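Local atomic coordinates of beta-lactamase/D-alanine Carboxypeptidase (Yersinia pestis, PDB entry 3RJU), a protein that probably acts as a serine hydrolase on beta-lactam or D-alanyl peptide substrates, as its penicillin-binding and beta-lactamase relatives do. Residues Y19-I31 against R39-P52. Numbering follows the deposited sequence.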
loop_
_atom_site.group_PDB
_atom_site.type_symbol
_atom_site.label_atom_id
_atom_site.label_comp_id
_atom_site.label_asym_id
_atom_site.label_seq_id
_atom_site.Cartn_x
_atom_site.Cartn_y
_atom_site.Cartn_z
ATOM N N TYR A 19 -3.663 -11.293 -19.491
ATOM C CA TYR A 19 -3.501 -12.717 -19.768
ATOM C C TYR A 19 -2.318 -13.341 -19.031
ATOM O O TYR A 19 -2.431 -14.452 -18.499
ATOM C CB TYR A 19 -3.396 -12.987 -21.265
ATOM C CG TYR A 19 -4.736 -12.859 -21.934
ATOM C CD1 TYR A 19 -5.772 -13.736 -21.624
ATOM C CD2 TYR A 19 -4.976 -11.855 -22.860
ATOM C CE1 TYR A 19 -7.009 -13.610 -22.223
ATOM C CE2 TYR A 19 -6.208 -11.731 -23.468
ATOM C CZ TYR A 19 -7.221 -12.601 -23.141
ATOM O OH TYR A 19 -8.450 -12.472 -23.763
ATOM N N ASN A 20 -1.181 -12.649 -19.013
ATOM C CA ASN A 20 0.013 -13.238 -18.419
ATOM C C ASN A 20 -0.126 -13.444 -16.925
ATOM O O ASN A 20 0.480 -14.358 -16.364
ATOM C CB ASN A 20 1.253 -12.376 -18.678
ATOM C CG ASN A 20 1.664 -12.365 -20.128
ATOM O OD1 ASN A 20 1.284 -13.246 -20.892
ATOM N ND2 ASN A 20 2.462 -11.374 -20.510
ATOM N N SER A 21 -0.912 -12.575 -16.288
ATOM C CA SER A 21 -1.104 -12.638 -14.846
ATOM C C SER A 21 -2.147 -13.691 -14.474
ATOM O O SER A 21 -2.369 -13.951 -13.298
ATOM C CB SER A 21 -1.531 -11.267 -14.319
ATOM O OG SER A 21 -2.856 -10.977 -14.741
ATOM N N GLY A 22 -2.812 -14.275 -15.471
ATOM C CA GLY A 22 -3.858 -15.248 -15.191
ATOM C C GLY A 22 -5.034 -14.627 -14.447
ATOM O O GLY A 22 -5.753 -15.321 -13.731
ATOM N N ALA A 23 -5.243 -13.319 -14.605
ATOM C CA ALA A 23 -6.331 -12.647 -13.898
ATOM C C ALA A 23 -7.709 -13.229 -14.183
ATOM O O ALA A 23 -8.032 -13.585 -15.323
ATOM C CB ALA A 23 -6.331 -11.151 -14.222
ATOM N N VAL A 24 -8.546 -13.258 -13.146
ATOM C CA VAL A 24 -9.973 -13.483 -13.339
ATOM C C VAL A 24 -10.556 -12.162 -13.852
ATOM O O VAL A 24 -11.259 -12.116 -14.873
ATOM C CB VAL A 24 -10.656 -13.867 -12.019
ATOM C CG1 VAL A 24 -12.177 -13.871 -12.195
ATOM C CG2 VAL A 24 -10.173 -15.234 -11.533
ATOM N N GLY A 25 -10.247 -11.074 -13.138
ATOM C CA GLY A 25 -10.616 -9.736 -13.567
ATOM C C GLY A 25 -9.475 -8.775 -13.320
ATOM O O GLY A 25 -8.611 -9.034 -12.477
HETATM N N MSE A 26 -9.471 -7.661 -14.041
HETATM C CA MSE A 26 -8.410 -6.665 -13.900
HETATM C C MSE A 26 -8.930 -5.259 -14.151
HETATM O O MSE A 26 -9.742 -5.037 -15.071
HETATM C CB MSE A 26 -7.272 -6.959 -14.880
HETATM C CG MSE A 26 -6.143 -5.936 -14.832
HETATM SE SE MSE A 26 -4.700 -6.511 -15.980
HETATM C CE MSE A 26 -4.291 -4.906 -16.889
ATOM N N ALA A 27 -8.461 -4.303 -13.344
ATOM C CA ALA A 27 -8.591 -2.898 -13.690
ATOM C C ALA A 27 -7.209 -2.258 -13.710
ATOM O O ALA A 27 -6.390 -2.478 -12.813
ATOM C CB ALA A 27 -9.499 -2.161 -12.707
ATOM N N LEU A 28 -6.970 -1.445 -14.735
ATOM C CA LEU A 28 -5.695 -0.764 -14.928
ATOM C C LEU A 28 -5.973 0.733 -15.058
ATOM O O LEU A 28 -6.846 1.144 -15.847
ATOM C CB LEU A 28 -5.015 -1.275 -16.215
ATOM C CG LEU A 28 -3.666 -0.646 -16.594
ATOM C CD1 LEU A 28 -2.550 -1.059 -15.639
ATOM C CD2 LEU A 28 -3.309 -1.065 -18.019
ATOM N N VAL A 29 -5.233 1.538 -14.297
ATOM C CA VAL A 29 -5.394 2.978 -14.304
ATOM C C VAL A 29 -4.039 3.579 -14.604
ATOM O O VAL A 29 -3.069 3.344 -13.866
ATOM C CB VAL A 29 -5.859 3.514 -12.926
ATOM C CG1 VAL A 29 -5.939 5.049 -12.941
ATOM C CG2 VAL A 29 -7.207 2.899 -12.544
ATOM N N VAL A 30 -3.973 4.368 -15.677
ATOM C CA VAL A 30 -2.727 4.994 -16.084
ATOM C C VAL A 30 -2.909 6.504 -16.089
ATOM O O VAL A 30 -3.840 7.020 -16.720
ATOM C CB VAL A 30 -2.297 4.523 -17.505
ATOM C CG1 VAL A 30 -0.995 5.199 -17.940
ATOM C CG2 VAL A 30 -2.145 3.003 -17.547
ATOM N N ILE A 31 -2.014 7.214 -15.404
ATOM C CA ILE A 31 -2.003 8.668 -15.448
ATOM C C ILE A 31 -0.691 9.082 -16.068
ATOM O O ILE A 31 0.360 8.667 -15.610
ATOM C CB ILE A 31 -2.118 9.307 -14.049
ATOM C CG1 ILE A 31 -3.463 8.962 -13.414
ATOM C CG2 ILE A 31 -1.954 10.839 -14.156
ATOM C CD1 ILE A 31 -3.618 9.359 -11.941
ATOM N N ARG A 39 -8.371 0.787 -18.350
ATOM C CA ARG A 39 -8.713 -0.449 -19.050
ATOM C C ARG A 39 -9.240 -1.439 -18.020
ATOM O O ARG A 39 -8.766 -1.479 -16.875
ATOM C CB ARG A 39 -7.498 -1.051 -19.779
ATOM C CG ARG A 39 -6.913 -0.179 -20.884
ATOM C CD ARG A 39 -7.900 0.022 -22.022
ATOM N NE ARG A 39 -7.288 0.738 -23.141
ATOM C CZ ARG A 39 -7.553 2.000 -23.446
ATOM N NH1 ARG A 39 -8.435 2.676 -22.725
ATOM N NH2 ARG A 39 -6.956 2.576 -24.487
ATOM N N SER A 40 -10.243 -2.211 -18.419
ATOM C CA SER A 40 -10.801 -3.253 -17.578
ATOM C C SER A 40 -10.921 -4.526 -18.404
ATOM O O SER A 40 -11.284 -4.475 -19.585
ATOM C CB SER A 40 -12.196 -2.868 -17.074
ATOM O OG SER A 40 -12.153 -1.670 -16.328
ATOM N N PHE A 41 -10.626 -5.661 -17.786
ATOM C CA PHE A 41 -10.682 -6.940 -18.479
ATOM C C PHE A 41 -11.268 -8.015 -17.591
ATOM O O PHE A 41 -11.173 -7.945 -16.360
ATOM C CB PHE A 41 -9.276 -7.406 -18.852
ATOM C CG PHE A 41 -8.525 -6.449 -19.713
ATOM C CD1 PHE A 41 -8.654 -6.482 -21.084
ATOM C CD2 PHE A 41 -7.645 -5.531 -19.142
ATOM C CE1 PHE A 41 -7.943 -5.587 -21.885
ATOM C CE2 PHE A 41 -6.939 -4.646 -19.934
ATOM C CZ PHE A 41 -7.091 -4.677 -21.308
ATOM N N GLY A 42 -11.817 -9.049 -18.224
ATOM C CA GLY A 42 -12.240 -10.218 -17.486
ATOM C C GLY A 42 -13.555 -10.031 -16.767
ATOM O O GLY A 42 -14.457 -9.355 -17.262
ATOM N N GLU A 43 -13.650 -10.631 -15.580
ATOM C CA GLU A 43 -14.926 -10.773 -14.892
ATOM C C GLU A 43 -14.785 -10.394 -13.438
ATOM O O GLU A 43 -13.725 -10.596 -12.845
ATOM C CB GLU A 43 -15.365 -12.234 -14.944
ATOM C CG GLU A 43 -15.335 -12.870 -16.294
ATOM C CD GLU A 43 -15.646 -14.345 -16.184
ATOM O OE1 GLU A 43 -14.774 -15.135 -15.745
ATOM O OE2 GLU A 43 -16.779 -14.704 -16.519
ATOM N N THR A 44 -15.862 -9.883 -12.856
ATOM C CA THR A 44 -15.868 -9.533 -11.435
ATOM C C THR A 44 -16.088 -10.740 -10.517
ATOM O O THR A 44 -15.942 -10.628 -9.315
ATOM C CB THR A 44 -16.917 -8.457 -11.113
ATOM O OG1 THR A 44 -18.209 -8.944 -11.486
ATOM C CG2 THR A 44 -16.625 -7.151 -11.861
ATOM N N GLN A 45 -16.485 -11.876 -11.089
ATOM C CA GLN A 45 -16.542 -13.152 -10.374
ATOM C C GLN A 45 -16.349 -14.241 -11.423
ATOM O O GLN A 45 -16.830 -14.095 -12.544
ATOM C CB GLN A 45 -17.890 -13.338 -9.664
ATOM C CG GLN A 45 -18.304 -12.179 -8.762
ATOM C CD GLN A 45 -19.559 -12.462 -7.940
ATOM O OE1 GLN A 45 -19.937 -13.619 -7.737
ATOM N NE2 GLN A 45 -20.203 -11.400 -7.458
ATOM N N PRO A 46 -15.634 -15.331 -11.081
ATOM C CA PRO A 46 -15.408 -16.366 -12.101
ATOM C C PRO A 46 -16.715 -16.808 -12.757
ATOM O O PRO A 46 -17.657 -17.179 -12.057
ATOM C CB PRO A 46 -14.771 -17.505 -11.298
ATOM C CG PRO A 46 -14.035 -16.767 -10.206
ATOM C CD PRO A 46 -14.973 -15.665 -9.807
ATOM N N GLY A 47 -16.776 -16.709 -14.083
ATOM C CA GLY A 47 -17.924 -17.171 -14.841
ATOM C C GLY A 47 -19.073 -16.187 -14.997
ATOM O O GLY A 47 -20.030 -16.496 -15.702
ATOM N N ASN A 48 -19.000 -15.004 -14.383
ATOM C CA ASN A 48 -20.158 -14.110 -14.445
ATOM C C ASN A 48 -20.224 -13.191 -15.668
ATOM O O ASN A 48 -21.246 -12.545 -15.914
ATOM C CB ASN A 48 -20.375 -13.332 -13.133
ATOM C CG ASN A 48 -19.451 -12.124 -12.977
ATOM O OD1 ASN A 48 -18.531 -11.892 -13.765
ATOM N ND2 ASN A 48 -19.704 -11.349 -11.939
ATOM N N ASN A 49 -19.138 -13.153 -16.431
ATOM C CA ASN A 49 -19.068 -12.346 -17.637
ATOM C C ASN A 49 -19.413 -10.882 -17.443
ATOM O O ASN A 49 -19.916 -10.227 -18.366
ATOM C CB ASN A 49 -19.952 -12.941 -18.727
ATOM C CG ASN A 49 -19.161 -13.312 -19.939
ATOM O OD1 ASN A 49 -18.643 -14.434 -20.039
ATOM N ND2 ASN A 49 -19.026 -12.365 -20.867
ATOM N N ILE A 50 -19.147 -10.375 -16.244
ATOM C CA ILE A 50 -19.372 -8.968 -15.941
ATOM C C ILE A 50 -18.010 -8.277 -15.869
ATOM O O ILE A 50 -17.186 -8.609 -15.010
ATOM C CB ILE A 50 -20.124 -8.792 -14.596
ATOM C CG1 ILE A 50 -21.514 -9.443 -14.650
ATOM C CG2 ILE A 50 -20.244 -7.315 -14.227
ATOM C CD1 ILE A 50 -22.305 -9.309 -13.330
ATOM N N ARG A 51 -17.755 -7.330 -16.771
ATOM C CA ARG A 51 -16.471 -6.617 -16.758
ATOM C C ARG A 51 -16.319 -5.705 -15.531
ATOM O O ARG A 51 -17.289 -5.095 -15.095
ATOM C CB ARG A 51 -16.343 -5.767 -18.020
ATOM C CG ARG A 51 -14.950 -5.237 -18.236
ATOM C CD ARG A 51 -14.368 -5.844 -19.489
ATOM N NE ARG A 51 -14.812 -5.102 -20.665
ATOM C CZ ARG A 51 -14.746 -5.563 -21.907
ATOM N NH1 ARG A 51 -15.174 -4.814 -22.917
ATOM N NH2 ARG A 51 -14.262 -6.776 -22.142
ATOM N N PRO A 52 -15.101 -5.617 -14.964
ATOM C CA PRO A 52 -14.911 -4.670 -13.852
ATOM C C PRO A 52 -15.222 -3.239 -14.279
ATOM O O PRO A 52 -15.056 -2.886 -15.462
ATOM C CB PRO A 52 -13.418 -4.811 -13.513
ATOM C CG PRO A 52 -13.091 -6.237 -13.926
ATOM C CD PRO A 52 -13.891 -6.419 -15.217
HETATM O O HOH W 1 -12.038 -14.285 -16.279
#
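Met26 pairs with Phe41, and Leu28 with Arg39, as hydrogen-bonded antiparallel pairs of a beta hairpin whose short strand segments run at 174° to each other. Met26 N donates a hydrogen bond to Phe41 O and Phe41 N donates one to Met26 O, both at 2.9 Å; the Leu28–Arg39 pair repeats this exchange. Between them, Ala27 faces Ser40 as a non-hydrogen-bonded pair, and Ser40 CA approaches Met26 O at 3.3 Å in a CH···O contact.

Glu43 continues the pairing past the strand end. Its N binds Val24 O at 2.9 Å, and that oxygen also accepts from a water whose other proton goes to Glu43 OE1. Along the Glu43 side chain, CB passes Val24 O at 4.1 Å; CG lies anti to the carbonyl carbon (chi1 -50°), and from there the extended chain carries the carboxylate to the 45–48 type II turn. There OE1 receives Gly47 N from above the carboxylate plane at 3.0 Å, while OE2 takes Asn49 N on its anti side at 2.8 Å. Two backbone N-H groups and the water thus hold the carboxylate and tie the turn back to the hairpin. Val24 CG1 lies against the Pro46 ring, 4.0 Å from CG.

On the Met26–Phe41 face the two side chains run side by side, with selenomethionine CE 4.0 Å from Phe41 CE2. Helix 6-20 covers this face through Ile17 and Ala14, Phe18 meets the Phe41 ring, and Asp11 forms a salt bridge with Arg39. Strand 25-32 lies between strand 321-328 and strand 35-42, the latter an outermost strand of the main antiparallel sheet, while helix 233-241 packs on the opposite face, against Ala27 and Val29.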